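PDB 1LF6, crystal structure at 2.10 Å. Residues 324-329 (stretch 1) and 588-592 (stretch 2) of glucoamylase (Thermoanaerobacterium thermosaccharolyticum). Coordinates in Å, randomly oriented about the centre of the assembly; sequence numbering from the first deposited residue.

Stretch 1, residues 324-329: PWGDGQ
Stretch 2 588-592: ELYHG

In this glucoamylase, two largely loop segments more than 250 residues apart in sequence meet around one indole, an example of how a single aromatic residue can organise a contact. Trp-325 adopts left-handed backbone angles (phi/psi 50/34) and leads into a short 3-10 turn over residues 326-328, closed by backbone hydrogen bonds from Gly-328 N to Trp-325 O (2.8 Å) and Gln-329 N to Gly-326 O (2.9 Å). Gln-329 NE2 reaches back to Pro-324 O at 2.6 Å, bracing the loop. Stretch 2 is extended through Tyr-590 (-74/125), then bends at His-591 (-130/17) before Gly-592 (133/-29). Trp-325 and Leu-589 set the register, their CA atoms 6.2 Å apart.

The CA-to-CB bond of Trp-325 points toward stretch 2 (chi1 m, chi2 -69°). Tyr-590 (chi1 t, chi2 78°) lays its CB over the indole face, 3.5 Å from the five-membered-ring centroid, a CH-pi contact; the six-membered ring and the phenol ring meet obliquely, planes at 50°, with Trp-325 CZ3 3.4 Å from Tyr-590 CD2. Leu-589 (m, t) borders the indole edge, its CD2 4.1 Å from Trp-325 CD1. His-591 (m, chi2 75°) donates from ND1 to Leu-589 O (2.9 Å), and its NE2 donates a weak hydrogen bond to Gly-328 O (3.3 Å, 122°); for both, the ring must carry both protons. A CB on Gly-328 would clash with that NE2.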

# COMPACT_ATOMS: atom_id res chain seq x y z
N PRO A 324 2.51 5.43 6.15
CA PRO A 324 3.87 5.98 6.08
C PRO A 324 4.32 6.79 7.28
O PRO A 324 3.59 7.65 7.78
CB PRO A 324 3.86 6.79 4.78
CG PRO A 324 2.41 7.09 4.55
CD PRO A 324 1.75 5.79 4.94
N TRP A 325 5.53 6.50 7.74
CA TRP A 325 6.11 7.19 8.88
C TRP A 325 5.12 7.20 10.04
O TRP A 325 5.07 8.15 10.83
CB TRP A 325 6.49 8.62 8.48
CG TRP A 325 7.42 8.64 7.30
CD1 TRP A 325 8.73 8.23 7.28
CD2 TRP A 325 7.11 9.04 5.96
NE1 TRP A 325 9.24 8.35 6.01
CE2 TRP A 325 8.27 8.84 5.18
CE3 TRP A 325 5.96 9.55 5.34
CZ2 TRP A 325 8.32 9.13 3.81
CZ3 TRP A 325 6.00 9.84 3.97
CH2 TRP A 325 7.18 9.63 3.22
N GLY A 326 4.35 6.11 10.15
CA GLY A 326 3.37 5.98 11.20
C GLY A 326 3.95 6.18 12.59
O GLY A 326 3.26 6.67 13.49
N ASP A 327 5.21 5.81 12.75
CA ASP A 327 5.90 5.95 14.03
C ASP A 327 5.83 7.41 14.50
O ASP A 327 5.74 7.68 15.69
CB ASP A 327 7.37 5.54 13.88
CG ASP A 327 8.14 5.68 15.18
OD1 ASP A 327 9.39 5.66 15.12
OD2 ASP A 327 7.51 5.80 16.25
N GLY A 328 5.86 8.33 13.54
CA GLY A 328 5.80 9.74 13.86
C GLY A 328 4.42 10.35 13.66
O GLY A 328 4.23 11.54 13.89
N GLN A 329 3.46 9.53 13.24
CA GLN A 329 2.10 10.01 13.02
C GLN A 329 1.23 9.80 14.25
O GLN A 329 1.22 8.72 14.84
CB GLN A 329 1.45 9.31 11.82
CG GLN A 329 1.94 9.80 10.47
CD GLN A 329 0.93 9.53 9.36
OE1 GLN A 329 -0.22 9.96 9.44
NE2 GLN A 329 1.36 8.81 8.33
N GLU A 588 15.87 10.63 11.11
CA GLU A 588 14.64 11.39 11.29
C GLU A 588 13.53 10.96 10.34
O GLU A 588 13.78 10.66 9.17
CB GLU A 588 14.91 12.88 11.11
CG GLU A 588 15.91 13.45 12.09
CD GLU A 588 16.25 14.89 11.78
OE1 GLU A 588 15.33 15.73 11.86
OE2 GLU A 588 17.42 15.17 11.46
N LEU A 589 12.31 10.95 10.85
CA LEU A 589 11.14 10.56 10.06
C LEU A 589 10.54 11.76 9.35
O LEU A 589 10.73 12.90 9.77
CB LEU A 589 10.09 9.93 10.98
CG LEU A 589 10.55 8.70 11.78
CD1 LEU A 589 9.61 8.46 12.95
CD2 LEU A 589 10.63 7.49 10.85
N TYR A 590 9.82 11.51 8.26
CA TYR A 590 9.18 12.57 7.49
C TYR A 590 7.96 13.12 8.22
O TYR A 590 7.04 12.37 8.57
CB TYR A 590 8.76 12.06 6.11
CG TYR A 590 7.89 13.03 5.34
CD1 TYR A 590 8.45 14.13 4.70
CD2 TYR A 590 6.51 12.89 5.31
CE1 TYR A 590 7.65 15.07 4.05
CE2 TYR A 590 5.70 13.82 4.66
CZ TYR A 590 6.28 14.91 4.04
OH TYR A 590 5.48 15.85 3.42
N HIS A 591 7.94 14.44 8.43
CA HIS A 591 6.82 15.09 9.10
C HIS A 591 6.31 16.30 8.32
O HIS A 591 5.61 17.14 8.87
CB HIS A 591 7.22 15.51 10.52
CG HIS A 591 7.37 14.37 11.48
ND1 HIS A 591 8.46 13.52 11.47
CD2 HIS A 591 6.56 13.93 12.47
CE1 HIS A 591 8.31 12.61 12.41
NE2 HIS A 591 7.17 12.83 13.03
N GLY A 592 6.68 16.38 7.05
CA GLY A 592 6.23 17.49 6.23
C GLY A 592 7.32 18.16 5.40
O GLY A 592 7.04 18.70 4.33